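Local coordinates for putative type VI secretion protein (Escherichia coli, PDB 6SKI) that probably hydrolyses phospholipids as a toxic lipase effector that is loaded on the VgrG spike of the type VI secretion system, at residues V279-F292 and W301-I313. Residues are numbered along the deposited sequence; the frame is centred on the assembly and turned at random.
Sequences VFQITAMNEYRYNF and WPELALPGAHSDI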
ATOM      1  N   VAL A 279      -4.557  -4.211  16.206  1.00 42.90           N
ATOM      2  CA  VAL A 279      -3.861  -4.418  14.942  1.00 42.90           C
ATOM      3  C   VAL A 279      -4.440  -5.662  14.289  1.00 42.90           C
ATOM      4  O   VAL A 279      -4.650  -6.677  14.960  1.00 42.90           O
ATOM      5  CB  VAL A 279      -2.340  -4.567  15.136  1.00 42.90           C
ATOM      6  CG1 VAL A 279      -1.652  -4.806  13.808  1.00 42.90           C
ATOM      7  CG2 VAL A 279      -1.766  -3.340  15.817  1.00 42.90           C
ATOM      8  N   PHE A 280      -4.718  -5.579  12.991  1.00 43.88           N
ATOM      9  CA  PHE A 280      -5.227  -6.713  12.234  1.00 43.88           C
ATOM     10  C   PHE A 280      -4.552  -6.757  10.876  1.00 43.88           C
ATOM     11  O   PHE A 280      -4.491  -5.741  10.179  1.00 43.88           O
ATOM     12  CB  PHE A 280      -6.742  -6.626  12.054  1.00 43.88           C
ATOM     13  CG  PHE A 280      -7.344  -7.833  11.402  1.00 43.88           C
ATOM     14  CD1 PHE A 280      -7.367  -9.049  12.055  1.00 43.88           C
ATOM     15  CD2 PHE A 280      -7.879  -7.754  10.131  1.00 43.88           C
ATOM     16  CE1 PHE A 280      -7.919 -10.154  11.456  1.00 43.88           C
ATOM     17  CE2 PHE A 280      -8.434  -8.858   9.534  1.00 43.88           C
ATOM     18  CZ  PHE A 280      -8.451 -10.060  10.197  1.00 43.88           C
ATOM     19  N   GLN A 281      -4.041  -7.925  10.504  1.00 44.18           N
ATOM     20  CA  GLN A 281      -3.522  -8.154   9.167  1.00 44.18           C
ATOM     21  C   GLN A 281      -4.253  -9.307   8.506  1.00 44.18           C
ATOM     22  O   GLN A 281      -4.512 -10.336   9.135  1.00 44.18           O
ATOM     23  CB  GLN A 281      -2.029  -8.461   9.166  1.00 44.18           C
ATOM     24  CG  GLN A 281      -1.421  -8.319   7.790  1.00 44.18           C
ATOM     25  CD  GLN A 281       0.073  -8.492   7.775  1.00 44.18           C
ATOM     26  OE1 GLN A 281       0.623  -9.294   8.519  1.00 44.18           O
ATOM     27  NE2 GLN A 281       0.739  -7.748   6.910  1.00 44.18           N
ATOM     28  N   ILE A 282      -4.580  -9.126   7.235  1.00 43.52           N
ATOM     29  CA  ILE A 282      -4.987 -10.219   6.366  1.00 43.52           C
ATOM     30  C   ILE A 282      -3.769 -10.620   5.550  1.00 43.52           C
ATOM     31  O   ILE A 282      -2.894  -9.790   5.289  1.00 43.52           O
ATOM     32  CB  ILE A 282      -6.170  -9.826   5.469  1.00 43.52           C
ATOM     33  CG1 ILE A 282      -7.223  -9.088   6.289  1.00 43.52           C
ATOM     34  CG2 ILE A 282      -6.798 -11.061   4.864  1.00 43.52           C
ATOM     35  CD1 ILE A 282      -8.404  -8.618   5.489  1.00 43.52           C
ATOM     36  N   THR A 283      -3.667 -11.899   5.221  1.00 44.76           N
ATOM     37  CA  THR A 283      -2.504 -12.431   4.528  1.00 44.76           C
ATOM     38  C   THR A 283      -2.972 -13.262   3.345  1.00 44.76           C
ATOM     39  O   THR A 283      -3.975 -13.973   3.436  1.00 44.76           O
ATOM     40  CB  THR A 283      -1.644 -13.265   5.495  1.00 44.76           C
ATOM     41  OG1 THR A 283      -0.812 -12.391   6.265  1.00 44.76           O
ATOM     42  CG2 THR A 283      -0.778 -14.270   4.755  1.00 44.76           C
ATOM     43  N   ALA A 284      -2.254 -13.156   2.231  1.00 44.38           N
ATOM     44  CA  ALA A 284      -2.584 -13.919   1.036  1.00 44.38           C
ATOM     45  C   ALA A 284      -2.034 -15.332   1.162  1.00 44.38           C
ATOM     46  O   ALA A 284      -0.819 -15.524   1.256  1.00 44.38           O
ATOM     47  CB  ALA A 284      -2.016 -13.233  -0.201  1.00 44.38           C
ATOM     48  N   MET A 285      -2.923 -16.320   1.147  1.00 45.58           N
ATOM     49  CA  MET A 285      -2.503 -17.707   1.257  1.00 45.58           C
ATOM     50  C   MET A 285      -1.988 -18.269  -0.054  1.00 45.58           C
ATOM     51  O   MET A 285      -1.289 -19.286  -0.041  1.00 45.58           O
ATOM     52  CB  MET A 285      -3.660 -18.579   1.752  1.00 45.58           C
ATOM     53  CG  MET A 285      -3.784 -18.643   3.254  1.00 45.58           C
ATOM     54  SD  MET A 285      -5.012 -19.822   3.841  1.00 45.58           S
ATOM     55  CE  MET A 285      -5.755 -20.357   2.307  1.00 45.58           C
ATOM     56  N   ASN A 286      -2.298 -17.629  -1.177  1.00 44.79           N
ATOM     57  CA  ASN A 286      -1.904 -18.106  -2.493  1.00 44.79           C
ATOM     58  C   ASN A 286      -1.103 -17.046  -3.224  1.00 44.79           C
ATOM     59  O   ASN A 286      -1.240 -16.855  -4.433  1.00 44.79           O
ATOM     60  CB  ASN A 286      -3.120 -18.529  -3.310  1.00 44.79           C
ATOM     61  CG  ASN A 286      -3.992 -19.515  -2.576  1.00 44.79           C
ATOM     62  OD1 ASN A 286      -3.535 -20.578  -2.171  1.00 44.79           O
ATOM     63  ND2 ASN A 286      -5.259 -19.174  -2.407  1.00 44.79           N
ATOM     64  N   GLU A 287      -0.248 -16.342  -2.493  1.00 45.09           N
ATOM     65  CA  GLU A 287       0.735 -15.444  -3.079  1.00 45.09           C
ATOM     66  C   GLU A 287       2.088 -16.127  -2.979  1.00 45.09           C
ATOM     67  O   GLU A 287       2.515 -16.505  -1.884  1.00 45.09           O
ATOM     68  CB  GLU A 287       0.748 -14.093  -2.371  1.00 45.09           C
ATOM     69  CG  GLU A 287       1.865 -13.172  -2.820  1.00 45.09           C
ATOM     70  CD  GLU A 287       1.774 -12.809  -4.286  1.00 45.09           C
ATOM     71  OE1 GLU A 287       0.659 -12.823  -4.841  1.00 45.09           O
ATOM     72  OE2 GLU A 287       2.820 -12.505  -4.888  1.00 45.09           O
ATOM     73  N   TYR A 288       2.755 -16.287  -4.119  1.00 45.01           N
ATOM     74  CA  TYR A 288       3.936 -17.129  -4.195  1.00 45.01           C
ATOM     75  C   TYR A 288       5.102 -16.467  -4.908  1.00 45.01           C
ATOM     76  O   TYR A 288       6.136 -17.112  -5.088  1.00 45.01           O
ATOM     77  CB  TYR A 288       3.593 -18.440  -4.910  1.00 45.01           C
ATOM     78  CG  TYR A 288       2.487 -19.211  -4.239  1.00 45.01           C
ATOM     79  CD1 TYR A 288       2.593 -19.596  -2.917  1.00 45.01           C
ATOM     80  CD2 TYR A 288       1.324 -19.522  -4.919  1.00 45.01           C
ATOM     81  CE1 TYR A 288       1.583 -20.289  -2.298  1.00 45.01           C
ATOM     82  CE2 TYR A 288       0.308 -20.214  -4.308  1.00 45.01           C
ATOM     83  CZ  TYR A 288       0.444 -20.594  -2.996  1.00 45.01           C
ATOM     84  OH  TYR A 288      -0.565 -21.287  -2.375  1.00 45.01           O
ATOM     85  N   ARG A 289       4.969 -15.212  -5.320  1.00 44.54           N
ATOM     86  CA  ARG A 289       5.996 -14.555  -6.105  1.00 44.54           C
ATOM     87  C   ARG A 289       7.255 -14.335  -5.275  1.00 44.54           C
ATOM     88  O   ARG A 289       7.222 -14.244  -4.046  1.00 44.54           O
ATOM     89  CB  ARG A 289       5.475 -13.224  -6.636  1.00 44.54           C
ATOM     90  CG  ARG A 289       4.685 -13.351  -7.913  1.00 44.54           C
ATOM     91  CD  ARG A 289       4.203 -12.004  -8.380  1.00 44.54           C
ATOM     92  NE  ARG A 289       3.177 -11.478  -7.492  1.00 44.54           N
ATOM     93  CZ  ARG A 289       2.417 -10.430  -7.776  1.00 44.54           C
ATOM     94  NH1 ARG A 289       2.570  -9.797  -8.927  1.00 44.54           N
ATOM     95  NH2 ARG A 289       1.505 -10.016  -6.910  1.00 44.54           N
ATOM     96  N   TYR A 290       8.385 -14.250  -5.975  1.00 47.97           N
ATOM     97  CA  TYR A 290       9.655 -14.018  -5.303  1.00 47.97           C
ATOM     98  C   TYR A 290       9.788 -12.565  -4.868  1.00 47.97           C
ATOM     99  O   TYR A 290      10.277 -12.285  -3.769  1.00 47.97           O
ATOM    100  CB  TYR A 290      10.811 -14.417  -6.225  1.00 47.97           C
ATOM    101  CG  TYR A 290      12.180 -14.064  -5.698  1.00 47.97           C
ATOM    102  CD1 TYR A 290      12.911 -14.974  -4.953  1.00 47.97           C
ATOM    103  CD2 TYR A 290      12.746 -12.823  -5.950  1.00 47.97           C
ATOM    104  CE1 TYR A 290      14.159 -14.657  -4.469  1.00 47.97           C
ATOM    105  CE2 TYR A 290      13.987 -12.498  -5.468  1.00 47.97           C
ATOM    106  CZ  TYR A 290      14.692 -13.417  -4.730  1.00 47.97           C
ATOM    107  OH  TYR A 290      15.940 -13.098  -4.248  1.00 47.97           O
ATOM    108  N   ASN A 291       9.347 -11.637  -5.709  1.00 47.33           N
ATOM    109  CA  ASN A 291       9.432 -10.216  -5.408  1.00 47.33           C
ATOM    110  C   ASN A 291       8.364  -9.758  -4.429  1.00 47.33           C
ATOM    111  O   ASN A 291       8.362  -8.586  -4.044  1.00 47.33           O
ATOM    112  CB  ASN A 291       9.321  -9.402  -6.697  1.00 47.33           C
ATOM    113  CG  ASN A 291      10.637  -9.289  -7.424  1.00 47.33           C
ATOM    114  OD1 ASN A 291      11.701  -9.351  -6.817  1.00 47.33           O
ATOM    115  ND2 ASN A 291      10.573  -9.133  -8.736  1.00 47.33           N
ATOM    116  N   PHE A 292       7.466 -10.648  -4.014  1.00 44.12           N
ATOM    117  CA  PHE A 292       6.398 -10.318  -3.074  1.00 44.12           C
ATOM    118  C   PHE A 292       6.525 -11.286  -1.910  1.00 44.12           C
ATOM    119  O   PHE A 292       5.872 -12.328  -1.869  1.00 44.12           O
ATOM    120  CB  PHE A 292       5.034 -10.401  -3.735  1.00 44.12           C
ATOM    121  CG  PHE A 292       4.809  -9.360  -4.786  1.00 44.12           C
ATOM    122  CD1 PHE A 292       5.409  -9.470  -6.027  1.00 44.12           C
ATOM    123  CD2 PHE A 292       3.997  -8.275  -4.537  1.00 44.12           C
ATOM    124  CE1 PHE A 292       5.204  -8.516  -6.993  1.00 44.12           C
ATOM    125  CE2 PHE A 292       3.787  -7.320  -5.503  1.00 44.12           C
ATOM    126  CZ  PHE A 292       4.391  -7.441  -6.731  1.00 44.12           C
ATOM    127  N   TRP A 301       0.491 -10.143  16.841  1.00 47.94           N
ATOM    128  CA  TRP A 301      -0.787  -9.479  16.627  1.00 47.94           C
ATOM    129  C   TRP A 301      -1.705 -10.392  15.841  1.00 47.94           C
ATOM    130  O   TRP A 301      -1.253 -11.353  15.210  1.00 47.94           O
ATOM    131  CB  TRP A 301      -0.578  -8.155  15.879  1.00 47.94           C
ATOM    132  CG  TRP A 301       0.088  -7.110  16.702  1.00 47.94           C
ATOM    133  CD1 TRP A 301       1.397  -6.746  16.652  1.00 47.94           C
ATOM    134  CD2 TRP A 301      -0.520  -6.294  17.705  1.00 47.94           C
ATOM    135  NE1 TRP A 301       1.644  -5.749  17.559  1.00 47.94           N
ATOM    136  CE2 TRP A 301       0.481  -5.455  18.221  1.00 47.94           C
ATOM    137  CE3 TRP A 301      -1.815  -6.191  18.217  1.00 47.94           C
ATOM    138  CZ2 TRP A 301       0.230  -4.523  19.218  1.00 47.94           C
ATOM    139  CZ3 TRP A 301      -2.063  -5.267  19.207  1.00 47.94           C
ATOM    140  CH2 TRP A 301      -1.047  -4.445  19.699  1.00 47.94           C
ATOM    141  N   PRO A 302      -3.013 -10.133  15.868  1.00 46.79           N
ATOM    142  CA  PRO A 302      -3.948 -10.968  15.104  1.00 46.79           C
ATOM    143  C   PRO A 302      -3.686 -10.889  13.609  1.00 46.79           C
ATOM    144  O   PRO A 302      -3.621  -9.807  13.023  1.00 46.79           O
ATOM    145  CB  PRO A 302      -5.311 -10.378  15.477  1.00 46.79           C
ATOM    146  CG  PRO A 302      -5.080  -9.890  16.859  1.00 46.79           C
ATOM    147  CD  PRO A 302      -3.754  -9.200  16.731  1.00 46.79           C
ATOM    148  N   GLU A 303      -3.534 -12.056  12.992  1.00 48.42           N
ATOM    149  CA  GLU A 303      -3.232 -12.160  11.571  1.00 48.42           C
ATOM    150  C   GLU A 303      -4.123 -13.229  10.968  1.00 48.42           C
ATOM    151  O   GLU A 303      -4.159 -14.358  11.463  1.00 48.42           O
ATOM    152  CB  GLU A 303      -1.762 -12.507  11.338  1.00 48.42           C
ATOM    153  CG  GLU A 303      -1.432 -12.775   9.888  1.00 48.42           C
ATOM    154  CD  GLU A 303       0.029 -12.572   9.579  1.00 48.42           C
ATOM    155  OE1 GLU A 303       0.586 -11.545  10.003  1.00 48.42           O
ATOM    156  OE2 GLU A 303       0.624 -13.440   8.909  1.00 48.42           O
ATOM    157  N   LEU A 304      -4.838 -12.879   9.907  1.00 45.80           N
ATOM    158  CA  LEU A 304      -5.699 -13.814   9.201  1.00 45.80           C
ATOM    159  C   LEU A 304      -5.092 -14.141   7.849  1.00 45.80           C
ATOM    160  O   LEU A 304      -4.888 -13.249   7.024  1.00 45.80           O
ATOM    161  CB  LEU A 304      -7.102 -13.239   9.019  1.00 45.80           C
ATOM    162  CG  LEU A 304      -8.095 -14.150   8.305  1.00 45.80           C
ATOM    163  CD1 LEU A 304      -8.354 -15.394   9.114  1.00 45.80           C
ATOM    164  CD2 LEU A 304      -9.382 -13.408   8.046  1.00 45.80           C
ATOM    165  N   ALA A 305      -4.809 -15.417   7.624  1.00 45.14           N
ATOM    166  CA  ALA A 305      -4.392 -15.889   6.316  1.00 45.14           C
ATOM    167  C   ALA A 305      -5.633 -16.255   5.519  1.00 45.14           C
ATOM    168  O   ALA A 305      -6.424 -17.102   5.946  1.00 45.14           O
ATOM    169  CB  ALA A 305      -3.458 -17.090   6.443  1.00 45.14           C
ATOM    170  N   LEU A 306      -5.805 -15.617   4.367  1.00 44.99           N
ATOM    171  CA  LEU A 306      -7.018 -15.784   3.591  1.00 44.99           C
ATOM    172  C   LEU A 306      -6.667 -16.232   2.181  1.00 44.99           C
ATOM    173  O   LEU A 306      -5.696 -15.742   1.595  1.00 44.99           O
ATOM    174  CB  LEU A 306      -7.812 -14.473   3.543  1.00 44.99           C
ATOM    175  CG  LEU A 306      -9.316 -14.550   3.794  1.00 44.99           C
ATOM    176  CD1 LEU A 306      -9.615 -15.492   4.938  1.00 44.99           C
ATOM    177  CD2 LEU A 306      -9.861 -13.169   4.094  1.00 44.99           C
ATOM    178  N   PRO A 307      -7.428 -17.167   1.615  1.00 44.60           N
ATOM    179  CA  PRO A 307      -7.113 -17.666   0.274  1.00 44.60           C
ATOM    180  C   PRO A 307      -7.165 -16.555  -0.761  1.00 44.60           C
ATOM    181  O   PRO A 307      -8.089 -15.741  -0.778  1.00 44.60           O
ATOM    182  CB  PRO A 307      -8.200 -18.719   0.034  1.00 44.60           C
ATOM    183  CG  PRO A 307      -9.310 -18.284   0.930  1.00 44.60           C
ATOM    184  CD  PRO A 307      -8.594 -17.868   2.170  1.00 44.60           C
ATOM    185  N   GLY A 308      -6.161 -16.521  -1.615  1.00 45.14           N
ATOM    186  CA  GLY A 308      -6.096 -15.523  -2.663  1.00 45.14           C
ATOM    187  C   GLY A 308      -4.668 -15.093  -2.905  1.00 45.14           C
ATOM    188  O   GLY A 308      -3.744 -15.471  -2.192  1.00 45.14           O
ATOM    189  N   ALA A 309      -4.504 -14.281  -3.933  1.00 44.47           N
ATOM    190  CA  ALA A 309      -3.216 -13.722  -4.286  1.00 44.47           C
ATOM    191  C   ALA A 309      -3.032 -12.394  -3.554  1.00 44.47           C
ATOM    192  O   ALA A 309      -3.794 -12.058  -2.644  1.00 44.47           O
ATOM    193  CB  ALA A 309      -3.117 -13.575  -5.807  1.00 44.47           C
ATOM    194  N   HIS A 310      -2.013 -11.634  -3.944  1.00 43.66           N
ATOM    195  CA  HIS A 310      -1.700 -10.381  -3.268  1.00 43.66           C
ATOM    196  C   HIS A 310      -2.796  -9.345  -3.497  1.00 43.66           C
ATOM    197  O   HIS A 310      -3.331  -8.759  -2.545  1.00 43.66           O
ATOM    198  CB  HIS A 310      -0.350  -9.886  -3.777  1.00 43.66           C
ATOM    199  CG  HIS A 310       0.192  -8.713  -3.034  1.00 43.66           C
ATOM    200  ND1 HIS A 310       0.668  -8.808  -1.747  1.00 43.66           N
ATOM    201  CD2 HIS A 310       0.374  -7.428  -3.411  1.00 43.66           C
ATOM    202  CE1 HIS A 310       1.100  -7.626  -1.354  1.00 43.66           C
ATOM    203  NE2 HIS A 310       0.934  -6.771  -2.346  1.00 43.66           N
ATOM    204  N   SER A 311      -3.164  -9.131  -4.756  1.00 44.05           N
ATOM    205  CA  SER A 311      -4.221  -8.203  -5.114  1.00 44.05           C
ATOM    206  C   SER A 311      -5.600  -8.847  -5.055  1.00 44.05           C
ATOM    207  O   SER A 311      -6.580  -8.230  -5.479  1.00 44.05           O
ATOM    208  CB  SER A 311      -3.963  -7.628  -6.507  1.00 44.05           C
ATOM    209  OG  SER A 311      -3.227  -6.421  -6.432  1.00 44.05           O
ATOM    210  N   ASP A 312      -5.695 -10.067  -4.532  1.00 46.10           N
ATOM    211  CA  ASP A 312      -6.968 -10.661  -4.161  1.00 46.10           C
ATOM    212  C   ASP A 312      -7.241 -10.489  -2.681  1.00 46.10           C
ATOM    213  O   ASP A 312      -8.345 -10.788  -2.219  1.00 46.10           O
ATOM    214  CB  ASP A 312      -6.995 -12.150  -4.518  1.00 46.10           C
ATOM    215  CG  ASP A 312      -7.193 -12.385  -5.989  1.00 46.10           C
ATOM    216  OD1 ASP A 312      -8.056 -11.707  -6.579  1.00 46.10           O
ATOM    217  OD2 ASP A 312      -6.490 -13.244  -6.554  1.00 46.10           O
ATOM    218  N   ILE A 313      -6.258 -10.006  -1.938  1.00 44.28           N
ATOM    219  CA  ILE A 313      -6.409  -9.643  -0.542  1.00 44.28           C
ATOM    220  C   ILE A 313      -6.469  -8.134  -0.385  1.00 44.28           C
ATOM    221  O   ILE A 313      -7.296  -7.611   0.362  1.00 44.28           O
ATOM    222  CB  ILE A 313      -5.264 -10.242   0.305  1.00 44.28           C
ATOM    223  CG1 ILE A 313      -5.220 -11.759   0.140  1.00 44.28           C
ATOM    224  CG2 ILE A 313      -5.409  -9.847   1.757  1.00 44.28           C
ATOM    225  CD1 ILE A 313      -6.409 -12.483   0.687  1.00 44.28           C
TER
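Gln281 to Ala284 pair with Glu303 to Leu306 as parallel strands at 25°, and the backbone bonding runs on past the strand ends to Asn286 N and Gly308 O (2.8 Å). Leu304 bonds the 279-284 strand through its N, to Gln281 O, and its O, to Thr283 N. Val279 CG2 sits over the six-membered ring of Trp301 in a CH-pi contact. On one face of the sheet, Ile282 CG2 meets Ile313 CG2 at 3.6 Å and also touches Leu306. Helices 416-431 and 452-466 cover this face. On the other, Thr283 OG1 gives a weak bond to Glu303 OE2, which Ser296 OG also binds, while Glu303 OE1 bonds Ile297 N more strongly.

Beyond the strands, Phe292 turns its edge to the face of His310, with ring planes at 61°. His310 CG anti to N (chi1 -172°) brings the ring there. Glu287 OE1 takes a weak bond from His310 N (3.1 Å); its stronger partner is Ser489 OG. Glu287 OE2 uses the syn lone pair for Arg289 NE (2.8 Å). The Arg289 guanidinium lies flat over Phe292.

His310 ND1 bonds Asp245, and with Ser197 they probably form the catalytic triad of this alpha/beta-hydrolase. Glu287 and Phe292 thus probably help position the likely catalytic histidine.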